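PDB 5U31: CRISPR-associated endonuclease Cas12b from Alicyclobacillus acidoterrestris, which uses a guide RNA to recognise PAM-bearing target DNA and cleaves it with a metal-dependent RuvC nuclease domain in bacterial CRISPR immunity. Local coordinates for residues 478-483 with 501-506; 403-408 with 417-422. The protein carries 3 engineered substitutions. One frame throughout, in Å; residues are numbered along the deposited sequence.

Contact 1. Residues 478-483 with 501-506. With nucleotides of chain C; nucleotides of chain B.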
ATOM      1  N   GLY A 478     -10.953  -0.937 -26.638  1.00 36.26           N
ATOM      2  CA  GLY A 478      -9.553  -1.252 -26.835  1.00 30.47           C
ATOM      3  C   GLY A 478      -9.339  -2.748 -26.856  1.00 31.74           C
ATOM      4  O   GLY A 478     -10.278  -3.504 -27.126  1.00 30.49           O
ATOM      5  N   GLY A 479      -8.118  -3.187 -26.568  1.00 29.56           N
ATOM      6  CA  GLY A 479      -7.840  -4.606 -26.546  1.00 29.28           C
ATOM      7  C   GLY A 479      -8.621  -5.326 -25.465  1.00 29.28           C
ATOM      8  O   GLY A 479      -9.102  -4.737 -24.498  1.00 36.62           O
ATOM      9  N   ALA A 480      -8.749  -6.635 -25.647  1.00 29.28           N
ATOM     10  CA  ALA A 480      -9.451  -7.499 -24.717  1.00 29.35           C
ATOM     11  C   ALA A 480      -8.610  -8.738 -24.467  1.00 28.97           C
ATOM     12  O   ALA A 480      -7.760  -9.107 -25.279  1.00 45.98           O
ATOM     13  CB  ALA A 480     -10.830  -7.902 -25.247  1.00 30.01           C
ATOM     14  N   LYS A 481      -8.845  -9.380 -23.328  1.00 28.91           N
ATOM     15  CA  LYS A 481      -8.139 -10.611 -23.011  1.00 28.66           C
ATOM     16  C   LYS A 481      -9.108 -11.606 -22.394  1.00 29.02           C
ATOM     17  O   LYS A 481     -10.006 -11.226 -21.638  1.00 29.28           O
ATOM     18  CB  LYS A 481      -6.941 -10.361 -22.077  1.00 31.95           C
ATOM     19  CG  LYS A 481      -7.280  -9.722 -20.738  1.00 42.83           C
ATOM     20  CD  LYS A 481      -6.050  -9.583 -19.833  1.00 42.56           C
ATOM     21  CE  LYS A 481      -5.472  -8.176 -19.869  1.00 27.50           C
ATOM     22  NZ  LYS A 481      -4.751  -7.907 -21.140  1.00 39.88           N
ATOM     23  N   ILE A 482      -8.922 -12.876 -22.731  1.00 29.10           N
ATOM     24  CA  ILE A 482      -9.796 -13.950 -22.273  1.00 29.52           C
ATOM     25  C   ILE A 482      -9.235 -14.518 -20.978  1.00 29.30           C
ATOM     26  O   ILE A 482      -8.118 -15.050 -20.954  1.00 28.98           O
ATOM     27  CB  ILE A 482      -9.932 -15.044 -23.338  1.00 29.82           C
ATOM     28  CG1 ILE A 482     -10.739 -14.516 -24.519  1.00 34.08           C
ATOM     29  CG2 ILE A 482     -10.582 -16.278 -22.753  1.00 30.25           C
ATOM     30  CD1 ILE A 482     -10.717 -15.423 -25.700  1.00 39.98           C
ATOM     31  N   GLN A 483     -10.014 -14.419 -19.904  1.00 37.73           N
ATOM     32  CA  GLN A 483      -9.586 -14.846 -18.582  1.00 33.65           C
ATOM     33  C   GLN A 483     -10.533 -15.890 -18.009  1.00 36.99           C
ATOM     34  O   GLN A 483     -11.720 -15.938 -18.347  1.00 37.41           O
ATOM     35  CB  GLN A 483      -9.521 -13.674 -17.604  1.00 29.22           C
ATOM     36  CG  GLN A 483      -8.731 -12.480 -18.066  1.00 37.22           C
ATOM     37  CD  GLN A 483      -8.664 -11.422 -16.990  1.00 37.17           C
ATOM     38  OE1 GLN A 483      -8.388 -10.254 -17.261  1.00 47.45           O
ATOM     39  NE2 GLN A 483      -8.923 -11.830 -15.752  1.00 30.13           N
ATOM     40  N   VAL A 501     -15.909 -18.451 -18.326  1.00 33.14           N
ATOM     41  CA  VAL A 501     -14.929 -17.739 -19.140  1.00 32.45           C
ATOM     42  C   VAL A 501     -15.337 -16.273 -19.210  1.00 35.34           C
ATOM     43  O   VAL A 501     -16.508 -15.960 -19.457  1.00 49.35           O
ATOM     44  CB  VAL A 501     -14.808 -18.348 -20.549  1.00 32.57           C
ATOM     45  CG1 VAL A 501     -13.735 -17.637 -21.355  1.00 31.89           C
ATOM     46  CG2 VAL A 501     -14.493 -19.821 -20.447  1.00 32.79           C
ATOM     47  N   TYR A 502     -14.375 -15.382 -18.985  1.00 31.65           N
ATOM     48  CA  TYR A 502     -14.601 -13.946 -18.995  1.00 31.52           C
ATOM     49  C   TYR A 502     -13.796 -13.295 -20.112  1.00 31.08           C
ATOM     50  O   TYR A 502     -12.784 -13.830 -20.570  1.00 46.88           O
ATOM     51  CB  TYR A 502     -14.211 -13.304 -17.653  1.00 38.47           C
ATOM     52  CG  TYR A 502     -14.982 -13.814 -16.458  1.00 37.95           C
ATOM     53  CD1 TYR A 502     -16.051 -13.096 -15.941  1.00 49.33           C
ATOM     54  CD2 TYR A 502     -14.639 -15.009 -15.844  1.00 34.98           C
ATOM     55  CE1 TYR A 502     -16.760 -13.557 -14.844  1.00 53.15           C
ATOM     56  CE2 TYR A 502     -15.340 -15.477 -14.747  1.00 47.27           C
ATOM     57  CZ  TYR A 502     -16.399 -14.748 -14.253  1.00 50.42           C
ATOM     58  OH  TYR A 502     -17.103 -15.209 -13.164  1.00 54.32           O
ATOM     59  N   LEU A 503     -14.256 -12.122 -20.546  1.00 31.20           N
ATOM     60  CA  LEU A 503     -13.512 -11.277 -21.471  1.00 30.83           C
ATOM     61  C   LEU A 503     -13.227  -9.954 -20.780  1.00 30.53           C
ATOM     62  O   LEU A 503     -14.154  -9.240 -20.388  1.00 30.91           O
ATOM     63  CB  LEU A 503     -14.278 -11.040 -22.775  1.00 31.34           C
ATOM     64  CG  LEU A 503     -13.454 -10.269 -23.811  1.00 31.02           C
ATOM     65  CD1 LEU A 503     -12.269 -11.108 -24.256  1.00 35.00           C
ATOM     66  CD2 LEU A 503     -14.273  -9.867 -25.010  1.00 31.62           C
ATOM     67  N   ASN A 504     -11.951  -9.626 -20.634  1.00 29.91           N
ATOM     68  CA  ASN A 504     -11.537  -8.408 -19.950  1.00 29.63           C
ATOM     69  C   ASN A 504     -11.328  -7.346 -21.014  1.00 29.63           C
ATOM     70  O   ASN A 504     -10.317  -7.354 -21.719  1.00 59.32           O
ATOM     71  CB  ASN A 504     -10.272  -8.664 -19.142  1.00 29.07           C
ATOM     72  CG  ASN A 504      -9.954  -7.552 -18.171  1.00 28.86           C
ATOM     73  OD1 ASN A 504     -10.189  -6.373 -18.438  1.00 28.96           O
ATOM     74  ND2 ASN A 504      -9.394  -7.927 -17.030  1.00 31.23           N
ATOM     75  N   VAL A 505     -12.281  -6.430 -21.139  1.00 30.07           N
ATOM     76  CA  VAL A 505     -12.276  -5.446 -22.214  1.00 30.25           C
ATOM     77  C   VAL A 505     -11.701  -4.139 -21.698  1.00 30.01           C
ATOM     78  O   VAL A 505     -12.165  -3.604 -20.685  1.00 32.03           O
ATOM     79  CB  VAL A 505     -13.687  -5.232 -22.782  1.00 31.02           C
ATOM     80  CG1 VAL A 505     -13.641  -4.159 -23.845  1.00 31.26           C
ATOM     81  CG2 VAL A 505     -14.230  -6.529 -23.355  1.00 31.33           C
ATOM     82  N   SER A 506     -10.702  -3.619 -22.406  1.00 33.48           N
ATOM     83  CA  SER A 506     -10.118  -2.323 -22.097  1.00 31.00           C
ATOM     84  C   SER A 506     -10.904  -1.227 -22.803  1.00 37.39           C
ATOM     85  O   SER A 506     -11.114  -1.290 -24.017  1.00 50.05           O
ATOM     86  CB  SER A 506      -8.649  -2.275 -22.520  1.00 29.34           C
ATOM     87  OG  SER A 506      -7.892  -3.261 -21.844  1.00 46.49           O
TER
ATOM     88  P    DG C  20       0.497  -3.311 -25.686  1.00 27.21           P
ATOM     89  OP1  DG C  20       0.575  -3.856 -27.059  1.00 46.24           O
ATOM     90  OP2  DG C  20       0.990  -1.953 -25.377  1.00 33.09           O
ATOM     91  O5'  DG C  20      -1.021  -3.367 -25.193  1.00 43.37           O
ATOM     92  C5'  DG C  20      -1.751  -4.573 -25.293  1.00 27.36           C
ATOM     93  C4'  DG C  20      -3.149  -4.413 -24.723  1.00 27.59           C
ATOM     94  O4'  DG C  20      -3.106  -4.478 -23.281  1.00 31.02           O
ATOM     95  C3'  DG C  20      -3.824  -3.088 -25.008  1.00 27.95           C
ATOM     96  O3'  DG C  20      -4.371  -3.086 -26.331  1.00 35.45           O
ATOM     97  C2'  DG C  20      -4.920  -3.098 -23.949  1.00 28.06           C
ATOM     98  C1'  DG C  20      -4.198  -3.740 -22.756  1.00 35.66           C
ATOM     99  N9   DG C  20      -3.694  -2.755 -21.806  1.00 27.50           N
ATOM    100  C8   DG C  20      -2.477  -2.120 -21.834  1.00 28.88           C
ATOM    101  N7   DG C  20      -2.313  -1.268 -20.858  1.00 31.37           N
ATOM    102  C5   DG C  20      -3.502  -1.339 -20.140  1.00 33.05           C
ATOM    103  C6   DG C  20      -3.912  -0.645 -18.974  1.00 41.58           C
ATOM    104  O6   DG C  20      -3.285   0.200 -18.322  1.00 46.23           O
ATOM    105  N1   DG C  20      -5.194  -1.019 -18.577  1.00 44.46           N
ATOM    106  C2   DG C  20      -5.980  -1.944 -19.224  1.00 42.58           C
ATOM    107  N2   DG C  20      -7.187  -2.172 -18.692  1.00 53.53           N
ATOM    108  N3   DG C  20      -5.610  -2.597 -20.317  1.00 38.69           N
ATOM    109  C4   DG C  20      -4.364  -2.247 -20.716  1.00 30.91           C
TER
ATOM    110  P     G B  95      -6.730  -8.166 -12.704  1.00 43.51           P
ATOM    111  OP1   G B  95      -7.467  -9.430 -12.436  1.00 65.67           O
ATOM    112  OP2   G B  95      -6.023  -7.452 -11.609  1.00 41.04           O
ATOM    113  O5'   G B  95      -5.679  -8.437 -13.868  1.00 42.34           O
ATOM    114  C5'   G B  95      -6.061  -9.145 -15.037  1.00 36.96           C
ATOM    115  C4'   G B  95      -4.863  -9.498 -15.872  1.00 27.36           C
ATOM    116  O4'   G B  95      -4.362  -8.312 -16.534  1.00 27.17           O
ATOM    117  C3'   G B  95      -3.670 -10.018 -15.096  1.00 27.17           C
ATOM    118  O3'   G B  95      -3.790 -11.388 -14.767  1.00 27.99           O
ATOM    119  C2'   G B  95      -2.495  -9.689 -16.011  1.00 40.27           C
ATOM    120  O2'   G B  95      -2.364 -10.658 -17.040  1.00 37.24           O
ATOM    121  C1'   G B  95      -2.960  -8.380 -16.650  1.00 31.24           C
ATOM    122  N9    G B  95      -2.377  -7.172 -16.033  1.00 39.08           N
ATOM    123  C8    G B  95      -2.956  -6.316 -15.127  1.00 26.87           C
ATOM    124  N7    G B  95      -2.175  -5.315 -14.808  1.00 34.27           N
ATOM    125  C5    G B  95      -1.022  -5.516 -15.553  1.00 26.56           C
ATOM    126  C6    G B  95       0.177  -4.762 -15.635  1.00 26.44           C
ATOM    127  O6    G B  95       0.479  -3.725 -15.044  1.00 35.28           O
ATOM    128  N1    G B  95       1.080  -5.335 -16.518  1.00 26.31           N
ATOM    129  C2    G B  95       0.860  -6.484 -17.235  1.00 30.36           C
ATOM    130  N2    G B  95       1.851  -6.883 -18.042  1.00 36.32           N
ATOM    131  N3    G B  95      -0.247  -7.197 -17.172  1.00 31.19           N
ATOM    132  C4    G B  95      -1.137  -6.655 -16.318  1.00 35.28           C
TER
ATOM    133  P    DG C  21      -4.797  -1.709 -27.051  1.00 28.83           P
ATOM    134  OP1  DG C  21      -5.257  -0.746 -26.031  1.00 57.02           O
ATOM    135  OP2  DG C  21      -5.678  -2.047 -28.190  1.00 64.39           O
ATOM    136  O5'  DG C  21      -3.439  -1.165 -27.670  1.00 28.71           O
ATOM    137  C5'  DG C  21      -2.994  -1.632 -28.937  1.00 28.82           C
ATOM    138  C4'  DG C  21      -2.345  -0.496 -29.699  1.00 39.02           C
ATOM    139  O4'  DG C  21      -0.961  -0.805 -29.983  1.00 28.83           O
ATOM    140  C3'  DG C  21      -2.992  -0.150 -31.036  1.00 29.72           C
ATOM    141  O3'  DG C  21      -3.254   1.230 -31.079  1.00 30.15           O
ATOM    142  C2'  DG C  21      -1.936  -0.549 -32.068  1.00 29.84           C
ATOM    143  C1'  DG C  21      -0.662  -0.347 -31.273  1.00 29.24           C
ATOM    144  N9   DG C  21       0.480  -1.102 -31.763  1.00 29.00           N
ATOM    145  C8   DG C  21       0.746  -2.431 -31.549  1.00 28.62           C
ATOM    146  N7   DG C  21       1.860  -2.829 -32.095  1.00 38.98           N
ATOM    147  C5   DG C  21       2.366  -1.687 -32.706  1.00 28.88           C
ATOM    148  C6   DG C  21       3.551  -1.502 -33.456  1.00 29.03           C
ATOM    149  O6   DG C  21       4.422  -2.335 -33.737  1.00 28.86           O
ATOM    150  N1   DG C  21       3.678  -0.191 -33.899  1.00 29.48           N
ATOM    151  C2   DG C  21       2.780   0.814 -33.647  1.00 29.76           C
ATOM    152  N2   DG C  21       3.075   2.013 -34.157  1.00 30.26           N
ATOM    153  N3   DG C  21       1.672   0.659 -32.939  1.00 29.63           N
ATOM    154  C4   DG C  21       1.529  -0.616 -32.506  1.00 29.18           C
TER
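Lys481 and Asn504 exchange backbone hydrogen bonds, as do Gln483 and Tyr502, pairing residues 478-483 and 501-506 as antiparallel strands. Asn504 N donates almost straight to Lys481 O (178° at the hydrogen). At the other end two residues oppose one: Gly478 N donates to Ser506 O, while Ser506 N donates to Gly479 O at 2.9 Å, a beta bulge. Here Gly479 N lies 3.1 Å from OP2 of DG21 in chain C, the amide contact of the phosphate lock on the target strand. Ser506 OG hydrogen-bonds N3 of DG20 in chain C at 2.8 Å.

Polar side chains gather on the face of Lys481, Gln483, Tyr502 and Asn504. Asn504 ND2 donates to Gln483 OE1, the two amide planes turned 36° apart, and it also bonds an RNA sugar. Lys481 runs beside Asn504, its CG 3.6 Å from Asn504 CB, and CE approaches O4' of G95 in chain B. Tyr502 OH hydrogen-bonds an RNA phosphate, and Lys8 makes a cation-pi contact with the Tyr502 ring.

On the opposite, apolar face Leu503 CD1 reaches both Ala480 CB and Ile482 CG1 at 3.7 Å; at the end of the pairing Ile482 CG2 meets Val501 CG1.

In this WED-II pair, strand 502-510 also bonds strand 3-10 and strand 473-483 bonds Thr393 and Phe395. Leu23 of helix 17-45 packs on Ile482 and Val501.

Contact 2. Residues 403-408 with 417-422. With nucleotides of chain D.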
ATOM      1  N   HIS A 403      -6.060 -10.982 -34.126  1.00 30.20           N
ATOM      2  CA  HIS A 403      -7.432 -11.456 -34.147  1.00 30.71           C
ATOM      3  C   HIS A 403      -8.323 -10.473 -33.396  1.00 30.85           C
ATOM      4  O   HIS A 403      -8.057 -10.133 -32.240  1.00 45.59           O
ATOM      5  CB  HIS A 403      -7.486 -12.839 -33.510  1.00 30.56           C
ATOM      6  CG  HIS A 403      -6.420 -13.057 -32.483  1.00 29.89           C
ATOM      7  ND1 HIS A 403      -5.135 -13.430 -32.815  1.00 42.52           N
ATOM      8  CD2 HIS A 403      -6.441 -12.936 -31.136  1.00 34.05           C
ATOM      9  CE1 HIS A 403      -4.413 -13.538 -31.714  1.00 36.54           C
ATOM     10  NE2 HIS A 403      -5.182 -13.244 -30.681  1.00 41.16           N
ATOM     11  N   GLN A 404      -9.379 -10.013 -34.059  1.00 31.52           N
ATOM     12  CA  GLN A 404     -10.178  -8.893 -33.588  1.00 31.77           C
ATOM     13  C   GLN A 404     -11.503  -9.357 -32.984  1.00 32.18           C
ATOM     14  O   GLN A 404     -11.875 -10.531 -33.048  1.00 32.35           O
ATOM     15  CB  GLN A 404     -10.432  -7.910 -34.736  1.00 32.34           C
ATOM     16  CG  GLN A 404      -9.165  -7.322 -35.336  1.00 32.04           C
ATOM     17  CD  GLN A 404      -9.237  -7.173 -36.842  1.00 32.66           C
ATOM     18  OE1 GLN A 404      -9.951  -6.321 -37.360  1.00 38.12           O
ATOM     19  NE2 GLN A 404      -8.495  -8.012 -37.553  1.00 37.52           N
ATOM     20  N   TYR A 405     -12.217  -8.402 -32.385  1.00 34.54           N
ATOM     21  CA  TYR A 405     -13.540  -8.635 -31.822  1.00 32.89           C
ATOM     22  C   TYR A 405     -14.361  -7.361 -31.960  1.00 37.05           C
ATOM     23  O   TYR A 405     -13.819  -6.253 -31.928  1.00 50.99           O
ATOM     24  CB  TYR A 405     -13.473  -9.045 -30.344  1.00 32.41           C
ATOM     25  CG  TYR A 405     -13.211  -7.877 -29.427  1.00 32.06           C
ATOM     26  CD1 TYR A 405     -14.257  -7.209 -28.804  1.00 32.48           C
ATOM     27  CD2 TYR A 405     -11.920  -7.427 -29.199  1.00 31.39           C
ATOM     28  CE1 TYR A 405     -14.025  -6.126 -27.980  1.00 32.22           C
ATOM     29  CE2 TYR A 405     -11.677  -6.347 -28.372  1.00 31.13           C
ATOM     30  CZ  TYR A 405     -12.735  -5.701 -27.770  1.00 31.54           C
ATOM     31  OH  TYR A 405     -12.505  -4.627 -26.950  1.00 34.17           O
ATOM     32  N   THR A 406     -15.673  -7.526 -32.108  1.00 34.24           N
ATOM     33  CA  THR A 406     -16.616  -6.420 -32.015  1.00 40.80           C
ATOM     34  C   THR A 406     -17.477  -6.601 -30.776  1.00 34.98           C
ATOM     35  O   THR A 406     -17.838  -7.728 -30.418  1.00 35.02           O
ATOM     36  CB  THR A 406     -17.531  -6.322 -33.244  1.00 48.91           C
ATOM     37  OG1 THR A 406     -18.302  -7.522 -33.364  1.00 80.80           O
ATOM     38  CG2 THR A 406     -16.736  -6.122 -34.503  1.00 35.88           C
ATOM     39  N   PHE A 407     -17.794  -5.490 -30.123  1.00 35.07           N
ATOM     40  CA  PHE A 407     -18.786  -5.475 -29.058  1.00 35.38           C
ATOM     41  C   PHE A 407     -20.134  -5.110 -29.665  1.00 36.51           C
ATOM     42  O   PHE A 407     -20.300  -4.013 -30.208  1.00 41.07           O
ATOM     43  CB  PHE A 407     -18.393  -4.480 -27.972  1.00 34.90           C
ATOM     44  CG  PHE A 407     -19.277  -4.517 -26.761  1.00 35.14           C
ATOM     45  CD1 PHE A 407     -20.413  -3.727 -26.686  1.00 35.96           C
ATOM     46  CD2 PHE A 407     -18.955  -5.323 -25.683  1.00 45.81           C
ATOM     47  CE1 PHE A 407     -21.218  -3.754 -25.567  1.00 39.17           C
ATOM     48  CE2 PHE A 407     -19.754  -5.350 -24.560  1.00 44.31           C
ATOM     49  CZ  PHE A 407     -20.887  -4.566 -24.502  1.00 43.41           C
ATOM     50  N   LEU A 408     -21.090  -6.028 -29.577  1.00 38.40           N
ATOM     51  CA  LEU A 408     -22.395  -5.876 -30.210  1.00 38.25           C
ATOM     52  C   LEU A 408     -23.399  -5.397 -29.166  1.00 38.71           C
ATOM     53  O   LEU A 408     -23.787  -6.159 -28.276  1.00 38.68           O
ATOM     54  CB  LEU A 408     -22.835  -7.195 -30.842  1.00 38.70           C
ATOM     55  CG  LEU A 408     -21.918  -7.704 -31.952  1.00 38.36           C
ATOM     56  CD1 LEU A 408     -22.209  -9.153 -32.261  1.00 38.63           C
ATOM     57  CD2 LEU A 408     -22.085  -6.857 -33.186  1.00 39.00           C
ATOM     58  N   HIS A 417     -26.221  -7.788 -24.519  1.00 60.27           N
ATOM     59  CA  HIS A 417     -25.136  -7.497 -25.438  1.00 51.23           C
ATOM     60  C   HIS A 417     -24.463  -8.793 -25.876  1.00 45.37           C
ATOM     61  O   HIS A 417     -24.807  -9.892 -25.433  1.00 44.14           O
ATOM     62  CB  HIS A 417     -24.137  -6.542 -24.794  1.00 42.58           C
ATOM     63  CG  HIS A 417     -24.777  -5.368 -24.123  1.00 44.91           C
ATOM     64  ND1 HIS A 417     -25.450  -4.389 -24.820  1.00 39.15           N
ATOM     65  CD2 HIS A 417     -24.858  -5.022 -22.816  1.00 46.01           C
ATOM     66  CE1 HIS A 417     -25.911  -3.487 -23.972  1.00 46.62           C
ATOM     67  NE2 HIS A 417     -25.565  -3.848 -22.750  1.00 48.84           N
ATOM     68  N   ALA A 418     -23.487  -8.659 -26.768  1.00 37.94           N
ATOM     69  CA  ALA A 418     -22.771  -9.807 -27.296  1.00 39.71           C
ATOM     70  C   ALA A 418     -21.396  -9.360 -27.750  1.00 38.62           C
ATOM     71  O   ALA A 418     -21.133  -8.171 -27.939  1.00 36.51           O
ATOM     72  CB  ALA A 418     -23.519 -10.462 -28.463  1.00 38.59           C
ATOM     73  N   ILE A 419     -20.518 -10.338 -27.925  1.00 37.96           N
ATOM     74  CA  ILE A 419     -19.194 -10.113 -28.479  1.00 38.78           C
ATOM     75  C   ILE A 419     -19.015 -11.063 -29.647  1.00 35.53           C
ATOM     76  O   ILE A 419     -19.295 -12.259 -29.525  1.00 35.73           O
ATOM     77  CB  ILE A 419     -18.090 -10.317 -27.426  1.00 36.67           C
ATOM     78  CG1 ILE A 419     -17.816  -8.997 -26.713  1.00 43.88           C
ATOM     79  CG2 ILE A 419     -16.827 -10.843 -28.074  1.00 33.72           C
ATOM     80  CD1 ILE A 419     -17.659  -9.139 -25.238  1.00 51.70           C
ATOM     81  N   ARG A 420     -18.577 -10.531 -30.781  1.00 35.55           N
ATOM     82  CA  ARG A 420     -18.287 -11.345 -31.952  1.00 38.53           C
ATOM     83  C   ARG A 420     -16.777 -11.511 -32.055  1.00 38.85           C
ATOM     84  O   ARG A 420     -16.061 -10.548 -32.345  1.00 37.96           O
ATOM     85  CB  ARG A 420     -18.855 -10.715 -33.218  1.00 36.52           C
ATOM     86  CG  ARG A 420     -18.825 -11.641 -34.409  1.00 36.92           C
ATOM     87  CD  ARG A 420     -18.903 -10.869 -35.706  1.00 37.47           C
ATOM     88  NE  ARG A 420     -20.065  -9.988 -35.762  1.00 42.12           N
ATOM     89  CZ  ARG A 420     -21.310 -10.405 -35.958  1.00 44.07           C
ATOM     90  NH1 ARG A 420     -21.564 -11.698 -36.110  1.00 59.32           N
ATOM     91  NH2 ARG A 420     -22.303  -9.530 -35.994  1.00 40.13           N
ATOM     92  N   PHE A 421     -16.295 -12.724 -31.808  1.00 34.47           N
ATOM     93  CA  PHE A 421     -14.897 -13.044 -32.064  1.00 37.26           C
ATOM     94  C   PHE A 421     -14.740 -13.370 -33.545  1.00 39.78           C
ATOM     95  O   PHE A 421     -15.350 -14.322 -34.042  1.00 42.81           O
ATOM     96  CB  PHE A 421     -14.442 -14.216 -31.199  1.00 38.57           C
ATOM     97  CG  PHE A 421     -14.569 -13.971 -29.720  1.00 40.05           C
ATOM     98  CD1 PHE A 421     -13.509 -13.445 -28.995  1.00 41.54           C
ATOM     99  CD2 PHE A 421     -15.742 -14.277 -29.050  1.00 37.37           C
ATOM    100  CE1 PHE A 421     -13.620 -13.223 -27.635  1.00 31.96           C
ATOM    101  CE2 PHE A 421     -15.856 -14.060 -27.685  1.00 46.04           C
ATOM    102  CZ  PHE A 421     -14.794 -13.531 -26.978  1.00 32.49           C
ATOM    103  N   HIS A 422     -13.930 -12.581 -34.252  1.00 33.84           N
ATOM    104  CA  HIS A 422     -13.782 -12.794 -35.689  1.00 34.25           C
ATOM    105  C   HIS A 422     -12.984 -14.052 -36.005  1.00 33.96           C
ATOM    106  O   HIS A 422     -13.119 -14.607 -37.098  1.00 34.45           O
ATOM    107  CB  HIS A 422     -13.142 -11.567 -36.329  1.00 40.21           C
ATOM    108  CG  HIS A 422     -13.957 -10.327 -36.163  1.00 37.21           C
ATOM    109  ND1 HIS A 422     -14.984  -9.995 -37.020  1.00 46.90           N
ATOM    110  CD2 HIS A 422     -13.923  -9.360 -35.221  1.00 40.61           C
ATOM    111  CE1 HIS A 422     -15.537  -8.865 -36.621  1.00 35.73           C
ATOM    112  NE2 HIS A 422     -14.909  -8.458 -35.533  1.00 36.48           N
TER
ATOM    113  P    DT D   3      -8.160  -8.059 -41.389  1.00 34.03           P
ATOM    114  OP1  DT D   3      -8.668  -8.710 -40.173  1.00 39.20           O
ATOM    115  OP2  DT D   3      -7.380  -6.814 -41.254  1.00 49.06           O
ATOM    116  O5'  DT D   3      -7.245  -9.117 -42.143  1.00 35.24           O
ATOM    117  C5'  DT D   3      -7.765 -10.379 -42.479  1.00 34.12           C
ATOM    118  C4'  DT D   3      -6.806 -11.110 -43.385  1.00 34.08           C
ATOM    119  O4'  DT D   3      -6.490 -10.266 -44.516  1.00 34.58           O
ATOM    120  C3'  DT D   3      -5.475 -11.457 -42.738  1.00 33.23           C
ATOM    121  O3'  DT D   3      -5.042 -12.720 -43.185  1.00 33.20           O
ATOM    122  C2'  DT D   3      -4.560 -10.343 -43.230  1.00 33.21           C
ATOM    123  C1'  DT D   3      -5.097 -10.126 -44.622  1.00 34.10           C
ATOM    124  N1   DT D   3      -4.813  -8.784 -45.180  1.00 34.44           N
ATOM    125  C2   DT D   3      -3.854  -8.656 -46.152  1.00 34.62           C
ATOM    126  O2   DT D   3      -3.197  -9.592 -46.567  1.00 48.04           O
ATOM    127  N3   DT D   3      -3.682  -7.384 -46.620  1.00 35.03           N
ATOM    128  C4   DT D   3      -4.364  -6.254 -46.225  1.00 35.27           C
ATOM    129  O4   DT D   3      -4.137  -5.151 -46.705  1.00 35.69           O
ATOM    130  C5   DT D   3      -5.365  -6.460 -45.205  1.00 35.04           C
ATOM    131  C7   DT D   3      -6.173  -5.307 -44.692  1.00 35.32           C
ATOM    132  C6   DT D   3      -5.542  -7.703 -44.743  1.00 34.65           C
TER
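Thr406 and Arg420 lie side by side and point the same way, with Thr406 OG1 3.2 Å from Arg420 CB. That hydroxyl sits between the backbone N and the carbonyl carbon (chi1 61°), which leaves CG2 anti to the carbonyl carbon and facing His422. The Thr406 and His422 side chains cross at about a right angle: CG2 meets the imidazole at its edge, in the ring plane, nearest to NE2. Gln404 CB packs on His422 CD2, and Gln404 NE2 donates to OP1 of DT3 in chain D at 2.7 Å as well as to Leu402 O. Leu408 approaches Arg420 differently, laying CD1 over one face of the guanidinium, 3.6 Å above the plane and offset toward its rim. Arg420 NH1 makes a long, weak ion pair with Asp437.

The backbones beneath form a beta hairpin of the WED-II domain, its strands 405-408 and 418-421 running at 160° to each other. Strand 437-441 adds a third antiparallel member beside 418-421. Paired bonds join Thr406 to Arg420 and Leu408 to Ala418, and His422 N donates to Gln404 O at 3.1 Å where the chain turns a corner.

On the other face of the hairpin Phe407 stands with CG anti to the backbone N (chi1 -173°), and the ring presents CD2 to Ile419 CG1 at 4.0 Å and CZ to His417 CB at 3.8 Å. The His417 ring meets the Phe407 ring obliquely, and His417 ND1 bonds Asn410 N; Phe477 stacks on Phe407. Ala418 O lies over one face of the Phe407 ring, toward the rim. Tyr405 touches Ile419 more loosely, CB to CG2.

Both contacts are antiparallel strand pairs of the WED-II domain, their centres about 11 Å apart, and their apolar faces meet. Tyr405 and Ile419 make the junction: Tyr405 OH probably hydrogen-bonds Gly478 O, beside the phosphate-lock glycine, and the Tyr405 ring packs against Ala480 CB, while Ile419 CD1 meets Leu503 CD2. Contact 1 is buried throughout once the nucleic acids are counted; its polar side chains reach the guide RNA, while the Gly479 amide and Ser506 OG meet the target strand. Contact 2 lies farther from the centre of the chain and is mostly buried, with Leu408, Arg420 and His422 partly exposed; Gln404 meets a DNA phosphate, and the pairing relies more on aromatic rings.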